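Local atomic coordinates of type 4 fimbrial biogenesis protein PilY1 (Pseudomonas aeruginosa, PDB entry 3HX6), a protein that takes part in type IV pilus assembly, twitching motility and adhesion to host cells, and probably regulates pilus retraction through calcium binding and release. Residues 53-58 / 82-87; 214-219 / 250-255; 308-313 / 382-387. The protein carries 3 engineered substitutions. All blocks are in the same frame, centred on the assembly; numbering follows the deposited sequence.

The three contacts follow one another along the C-terminal beta-propeller of PilY1; each closes before the next opens, so none nests or crosses. Contact 1 comes first: residues 53-58 meet 82-87 after an excursion that includes helices 62-65 and 74-82, pairing the edge strand 54-55 with the start of strand 87-91. Contact 2 joins the loop 214-219, between strands 208-213 and 223-229, to strand 251-257, the first strand of the next antiparallel sheet. Contact 3 ties that same sheet, through its last strand 307-317, to a loop of the large mixed sheet that follows. The centres of contacts 2 and 3 are about 20 Å apart, those of contacts 1 and 3 about 42 Å.

Contact 1. Residues 53-58 / 82-87; sequences ATVGKA and KTRAPR
Arg84 holds Gly56 side-on: NE and NH2 both donate to the carbonyl, at 2.7 Å from Arg84 NE to Gly56 O and 2.9 Å from Arg84 NH2 to Gly56 O. The acceptor is only 2° out of the guanidinium plane, while NH2 stands well above the plane of the carbonyl. A bend at chi3 (56°) turns the otherwise extended chain so that its flat end reaches this oxygen. Val55 CG1 sits over the centre of one guanidinium face, 3.4 Å from Arg84 CZ, and covers it with a methyl group. NH2 also reaches Lys57 O, directly by a weak bond and through a water that accepts from Arg84. Beside it the backbones pair: Val55 and Arg87 form an antiparallel hydrogen-bonded pair, joining strand 54-55 to the start of strand 87-91 at the edge of a four-stranded propeller sheet. Val55 N to Arg87 O is 2.6 Å, nearly straight at 171°; Arg87 N to Val55 O is longer at 3.2 Å. The Arg87 side chain leads away, its NH1 bonded to Pro86 O (2.8 Å). Arg84 NH1 donates to Thr153 OG1 and Thr172 O, tying it to strand 150-158 and the loop after strand 165-170.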
# COMPACT_ATOMS: atom_id res chain seq x y z
N ALA A 53 -11.06 5.13 -13.76
CA ALA A 53 -10.29 4.72 -14.93
C ALA A 53 -8.98 5.49 -15.04
O ALA A 53 -8.82 6.35 -15.90
CB ALA A 53 -11.12 4.93 -16.19
N THR A 54 -8.03 5.17 -14.16
CA THR A 54 -6.73 5.82 -14.19
C THR A 54 -5.68 4.86 -14.75
O THR A 54 -5.68 3.68 -14.44
CB THR A 54 -6.29 6.27 -12.78
OG1 THR A 54 -4.94 6.73 -12.84
CG2 THR A 54 -6.40 5.12 -11.80
N VAL A 55 -4.80 5.39 -15.60
CA VAL A 55 -3.76 4.57 -16.20
C VAL A 55 -2.36 5.05 -15.83
O VAL A 55 -1.85 6.02 -16.39
CB VAL A 55 -3.88 4.56 -17.74
CG1 VAL A 55 -2.75 3.76 -18.35
CG2 VAL A 55 -5.23 3.98 -18.15
N GLY A 56 -1.76 4.36 -14.87
CA GLY A 56 -0.42 4.69 -14.42
C GLY A 56 0.50 3.49 -14.56
O GLY A 56 1.10 3.28 -15.62
N LYS A 57 0.60 2.70 -13.50
CA LYS A 57 1.45 1.51 -13.49
C LYS A 57 0.73 0.31 -14.10
O LYS A 57 -0.47 0.35 -14.38
CB LYS A 57 1.87 1.15 -12.06
CG LYS A 57 2.81 2.14 -11.40
CD LYS A 57 3.36 1.55 -10.11
CE LYS A 57 4.35 2.49 -9.44
NZ LYS A 57 5.00 1.85 -8.26
N ALA A 58 1.48 -0.78 -14.29
CA ALA A 58 0.92 -2.01 -14.83
C ALA A 58 -0.17 -2.43 -13.85
O ALA A 58 -0.04 -2.24 -12.64
CB ALA A 58 1.99 -3.08 -14.93
N LYS A 82 6.32 1.85 -15.20
CA LYS A 82 6.68 2.48 -13.93
C LYS A 82 6.89 3.97 -14.18
O LYS A 82 6.65 4.80 -13.30
CB LYS A 82 7.96 1.88 -13.37
CG LYS A 82 7.80 0.53 -12.71
CD LYS A 82 9.15 -0.01 -12.27
CE LYS A 82 9.01 -1.26 -11.42
NZ LYS A 82 8.31 -0.97 -10.14
N THR A 83 7.34 4.29 -15.38
CA THR A 83 7.63 5.66 -15.78
C THR A 83 6.57 6.26 -16.71
O THR A 83 6.77 7.34 -17.27
CB THR A 83 9.01 5.75 -16.46
OG1 THR A 83 9.17 7.03 -17.07
CG2 THR A 83 9.17 4.66 -17.50
N ARG A 84 5.45 5.57 -16.88
CA ARG A 84 4.39 6.06 -17.75
C ARG A 84 3.67 7.26 -17.14
O ARG A 84 3.33 7.26 -15.95
CB ARG A 84 3.38 4.95 -18.05
CG ARG A 84 2.19 5.41 -18.89
CD ARG A 84 1.37 4.24 -19.40
NE ARG A 84 0.92 3.36 -18.33
CZ ARG A 84 0.26 2.22 -18.54
NH1 ARG A 84 -0.01 1.83 -19.78
NH2 ARG A 84 -0.11 1.46 -17.52
N ALA A 85 3.43 8.28 -17.96
CA ALA A 85 2.74 9.48 -17.50
C ALA A 85 1.30 9.15 -17.15
O ALA A 85 0.51 8.79 -18.03
CB ALA A 85 2.80 10.57 -18.57
N PRO A 86 0.93 9.27 -15.87
CA PRO A 86 -0.43 8.98 -15.40
C PRO A 86 -1.53 9.74 -16.14
O PRO A 86 -1.36 10.90 -16.52
CB PRO A 86 -0.37 9.36 -13.92
CG PRO A 86 1.05 9.03 -13.56
CD PRO A 86 1.81 9.60 -14.74
N ARG A 87 -2.66 9.07 -16.35
CA ARG A 87 -3.80 9.65 -17.04
C ARG A 87 -5.09 9.10 -16.44
O ARG A 87 -5.17 7.93 -16.07
CB ARG A 87 -3.76 9.32 -18.53
CG ARG A 87 -2.70 10.08 -19.32
CD ARG A 87 -3.07 11.55 -19.47
NE ARG A 87 -2.12 12.27 -20.31
CZ ARG A 87 -0.86 12.52 -19.98
NH1 ARG A 87 -0.38 12.12 -18.81
NH2 ARG A 87 -0.07 13.19 -20.81
O HOH W 1 -1.42 6.77 -18.78
O HOH W 2 -2.03 -0.50 -16.69

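Contact 2. Residues 214-219 / 250-255; sequences NGYSSM and GLSSPR. Engineered in segment 214-219: Met219 (natural residue Leu).
Gly250 and the Gly215-Tyr216 backbone come together first, with Gly215 O only 3.1 Å from Gly250 CA. The close approach depends on glycine, because the side of Gly250 CA where a side chain would start is taken up by Gly215 O and Tyr216 CD1. Gly250 O lies at the edge of the Tyr216 ring, near its plane. Leu251 follows and uses both of its backbone polar groups. Its N-H donates to the side chain of Asn214, 2.8 Å from Leu251 N to Asn214 OD1 and fairly straight at 166°. Its carbonyl accepts from the loop, 3.2 Å from Gly215 N to Leu251 O, with the donor in the carbonyl plane. The amide of Asn214 can serve the strand because CG lies between the backbone N and the carbonyl carbon (chi1 69°); OD1 also accepts from Ala224 N, and ND2 donates to Asp190 O and Lys222 O. Beyond CB, which lies 3.4 Å from Asn214 OD1, the Leu251 side chain packs on Leu225, Ala270 and Trp278, spanning two successive propeller blades. At Ser252 the tyrosine hydroxyl arrives: Tyr216 OH to Ser252 OG is 2.5 Å, so short that its exact length is doubtful, and the serine oxygen lies near the ring plane. Ser252 OG is also hydrogen-bonded to Ile328 O. Ser253 is met through a water, 2.9 Å from Tyr216 OH and 3.1 Å from Ser253 OG, the latter also bonded to Lys197 N. Every touching residue is buried, yet both polar atoms of the Asn214 amide are satisfied: OD1 takes the Leu251 N-H on the strand edge turned to the loop, and the four bonds together probably fix the amide's rotation and its O/N assignment.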
# COMPACT_ATOMS: atom_id res chain seq x y z
N ASN A 214 -25.00 -7.39 -23.26
CA ASN A 214 -25.38 -6.70 -24.49
C ASN A 214 -26.00 -5.33 -24.21
O ASN A 214 -26.12 -4.49 -25.10
CB ASN A 214 -26.35 -7.55 -25.31
CG ASN A 214 -27.71 -7.69 -24.66
OD1 ASN A 214 -27.82 -8.05 -23.48
ND2 ASN A 214 -28.77 -7.42 -25.42
N GLY A 215 -26.40 -5.09 -22.97
CA GLY A 215 -26.97 -3.79 -22.69
C GLY A 215 -28.49 -3.75 -22.76
O GLY A 215 -29.15 -4.77 -22.90
N TYR A 216 -29.03 -2.54 -22.71
CA TYR A 216 -30.48 -2.38 -22.67
C TYR A 216 -31.15 -1.77 -23.89
O TYR A 216 -30.56 -0.99 -24.62
CB TYR A 216 -30.81 -1.56 -21.42
CG TYR A 216 -29.97 -1.98 -20.22
CD1 TYR A 216 -29.82 -3.32 -19.90
CD2 TYR A 216 -29.35 -1.03 -19.41
CE1 TYR A 216 -29.07 -3.72 -18.79
CE2 TYR A 216 -28.61 -1.42 -18.30
CZ TYR A 216 -28.47 -2.77 -18.00
OH TYR A 216 -27.76 -3.18 -16.89
N SER A 217 -32.41 -2.16 -24.08
CA SER A 217 -33.22 -1.68 -25.19
C SER A 217 -32.62 -2.02 -26.55
O SER A 217 -32.67 -1.21 -27.47
CB SER A 217 -33.43 -0.17 -25.09
OG SER A 217 -33.99 0.17 -23.83
N SER A 218 -32.04 -3.21 -26.66
CA SER A 218 -31.47 -3.63 -27.93
C SER A 218 -32.66 -3.90 -28.85
O SER A 218 -33.80 -4.01 -28.39
CB SER A 218 -30.62 -4.89 -27.75
OG SER A 218 -31.37 -5.96 -27.19
N MET A 219 -32.39 -4.01 -30.15
CA MET A 219 -33.41 -4.23 -31.17
C MET A 219 -34.54 -5.20 -30.80
O MET A 219 -35.72 -4.86 -30.94
CB MET A 219 -32.75 -4.72 -32.46
CG MET A 219 -33.69 -4.77 -33.66
SD MET A 219 -34.24 -3.13 -34.22
CE MET A 219 -35.75 -2.91 -33.26
N GLY A 250 -32.22 -7.34 -21.12
CA GLY A 250 -30.91 -6.86 -21.51
C GLY A 250 -29.96 -7.41 -20.46
O GLY A 250 -30.32 -7.45 -19.28
N LEU A 251 -28.77 -7.84 -20.87
CA LEU A 251 -27.83 -8.39 -19.90
C LEU A 251 -26.96 -7.29 -19.32
O LEU A 251 -26.50 -6.41 -20.04
CB LEU A 251 -26.95 -9.46 -20.55
CG LEU A 251 -26.18 -10.31 -19.54
CD1 LEU A 251 -27.18 -11.14 -18.73
CD2 LEU A 251 -25.19 -11.22 -20.25
N SER A 252 -26.71 -7.34 -18.01
CA SER A 252 -25.90 -6.32 -17.34
C SER A 252 -24.44 -6.71 -17.16
O SER A 252 -23.95 -7.66 -17.78
CB SER A 252 -26.53 -6.00 -15.98
OG SER A 252 -27.87 -5.56 -16.15
N SER A 253 -23.74 -5.96 -16.30
CA SER A 253 -22.32 -6.17 -16.03
C SER A 253 -21.98 -7.57 -15.54
O SER A 253 -22.52 -8.05 -14.54
CB SER A 253 -21.83 -5.16 -14.99
OG SER A 253 -22.29 -3.85 -15.29
N PRO A 254 -21.06 -8.25 -16.24
CA PRO A 254 -20.72 -9.61 -15.79
C PRO A 254 -19.57 -9.62 -14.79
O PRO A 254 -18.80 -8.66 -14.70
CB PRO A 254 -20.33 -10.30 -17.08
CG PRO A 254 -19.62 -9.20 -17.82
CD PRO A 254 -20.52 -7.99 -17.58
N ARG A 255 -19.47 -10.72 -14.04
CA ARG A 255 -18.38 -10.92 -13.11
C ARG A 255 -17.75 -12.24 -13.57
O ARG A 255 -18.41 -13.28 -13.60
CB ARG A 255 -18.88 -11.07 -11.67
CG ARG A 255 -17.78 -11.44 -10.67
CD ARG A 255 -16.74 -10.32 -10.51
NE ARG A 255 -17.37 -9.08 -10.07
CZ ARG A 255 -16.74 -7.93 -9.88
NH1 ARG A 255 -15.42 -7.85 -10.07
NH2 ARG A 255 -17.42 -6.86 -9.50
O HOH W 3 -25.01 -2.74 -16.11

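Contact 3. Residues 308-313 / 382-387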
# COMPACT_ATOMS: atom_id res chain seq x y z
N VAL A 308 -24.53 -21.06 -21.96
CA VAL A 308 -25.21 -20.57 -20.77
C VAL A 308 -25.19 -21.80 -19.88
O VAL A 308 -25.43 -22.91 -20.35
CB VAL A 308 -26.67 -20.18 -21.05
CG1 VAL A 308 -27.29 -19.60 -19.79
CG2 VAL A 308 -26.75 -19.19 -22.20
N SER A 309 -24.89 -21.61 -18.60
CA SER A 309 -24.81 -22.71 -17.65
C SER A 309 -26.17 -23.27 -17.28
O SER A 309 -27.21 -22.73 -17.66
CB SER A 309 -24.11 -22.24 -16.36
OG SER A 309 -22.85 -21.65 -16.63
N PHE A 310 -26.16 -24.38 -16.55
CA PHE A 310 -27.39 -24.98 -16.06
C PHE A 310 -28.42 -25.26 -17.14
O PHE A 310 -29.63 -25.17 -16.89
CB PHE A 310 -27.99 -24.05 -15.00
CG PHE A 310 -26.97 -23.53 -14.02
CD1 PHE A 310 -27.00 -22.21 -13.60
CD2 PHE A 310 -25.98 -24.36 -13.51
CE1 PHE A 310 -26.06 -21.73 -12.69
CE2 PHE A 310 -25.03 -23.89 -12.59
CZ PHE A 310 -25.07 -22.58 -12.19
N GLY A 311 -27.96 -25.58 -18.35
CA GLY A 311 -28.87 -25.87 -19.44
C GLY A 311 -29.72 -24.71 -19.90
O GLY A 311 -30.70 -24.89 -20.62
N GLY A 312 -29.35 -23.49 -19.50
CA GLY A 312 -30.14 -22.34 -19.91
C GLY A 312 -31.00 -21.81 -18.79
O GLY A 312 -31.73 -20.84 -18.96
N GLN A 313 -30.93 -22.45 -17.63
CA GLN A 313 -31.68 -22.02 -16.46
C GLN A 313 -30.82 -21.02 -15.70
O GLN A 313 -29.61 -21.21 -15.57
CB GLN A 313 -31.97 -23.21 -15.54
CG GLN A 313 -32.85 -22.86 -14.34
CD GLN A 313 -32.86 -23.96 -13.29
OE1 GLN A 313 -32.46 -25.10 -13.56
NE2 GLN A 313 -33.31 -23.63 -12.08
N GLY A 382 -25.88 -29.57 -15.62
CA GLY A 382 -26.94 -29.48 -16.60
C GLY A 382 -28.13 -28.69 -16.11
O GLY A 382 -28.99 -28.28 -16.89
N SER A 383 -28.18 -28.49 -14.80
CA SER A 383 -29.27 -27.73 -14.19
C SER A 383 -28.80 -27.18 -12.86
O SER A 383 -27.64 -27.37 -12.46
CB SER A 383 -30.49 -28.64 -13.97
OG SER A 383 -30.14 -29.75 -13.16
N THR A 384 -29.70 -26.49 -12.17
CA THR A 384 -29.37 -25.92 -10.88
C THR A 384 -30.66 -25.78 -10.08
O THR A 384 -31.74 -25.61 -10.65
CB THR A 384 -28.69 -24.54 -11.05
OG1 THR A 384 -28.20 -24.08 -9.79
CG2 THR A 384 -29.68 -23.52 -11.61
N PRO A 385 -30.57 -25.87 -8.75
CA PRO A 385 -31.76 -25.75 -7.91
C PRO A 385 -32.54 -24.46 -8.19
O PRO A 385 -31.94 -23.40 -8.42
CB PRO A 385 -31.19 -25.78 -6.50
CG PRO A 385 -29.98 -26.67 -6.65
CD PRO A 385 -29.37 -26.15 -7.93
N ARG A 386 -33.86 -24.56 -8.20
CA ARG A 386 -34.68 -23.38 -8.42
C ARG A 386 -35.00 -22.86 -7.03
O ARG A 386 -35.66 -23.54 -6.25
CB ARG A 386 -35.97 -23.74 -9.16
CG ARG A 386 -36.75 -22.53 -9.63
CD ARG A 386 -38.13 -22.91 -10.08
NE ARG A 386 -38.89 -21.73 -10.47
CZ ARG A 386 -40.17 -21.75 -10.83
NH1 ARG A 386 -40.83 -22.90 -10.86
NH2 ARG A 386 -40.77 -20.62 -11.17
N LEU A 387 -34.51 -21.66 -6.72
CA LEU A 387 -34.71 -21.09 -5.40
C LEU A 387 -35.60 -19.86 -5.36
O LEU A 387 -35.81 -19.18 -6.36
CB LEU A 387 -33.36 -20.72 -4.77
CG LEU A 387 -32.29 -21.80 -4.58
CD1 LEU A 387 -32.84 -22.92 -3.72
CD2 LEU A 387 -31.85 -22.33 -5.91
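Gln313 NE2 donates to Thr384 O at 2.9 Å, a bond made weak by its angle of 128°. Gln313 OE1 accepts weakly from Thr384 N at 3.4 Å, but it also lies 3.0 Å from Thr384 O, acceptor against acceptor, and the pairing is loose. The chain of Gln313 is extended, CG anti to the backbone N (chi1 -176°), which carries the amide across to the loop; since Gln313 also touches a crystal neighbour, its pose may owe something to packing. Thr384 is further held by Phe310: Thr384 CB lies 3.7 Å from the centroid of the Phe310 ring, 16° off the normal, a CH-pi contact displaced toward the rim. Thr384 CG2 wedges between ring and amide, 3.6 Å from Phe310 CD1 and 3.6 Å from Gln313 CD. Ser309 CB covers the opposite face of the ring. Two backbone bonds, from Gly312 N to Ser309 O and from Gln313 N to Phe310 O, curl residues 309-313 tightly, with positive phi at 310 to 312. This curl interrupts strand 307-317, the last of its propeller sheet. Phe310 also touches Arg279 of strand 276-281, Thr384 rests on Leu315, and 382-387 lies in the loop connecting strand 367-373 to strand 392-405.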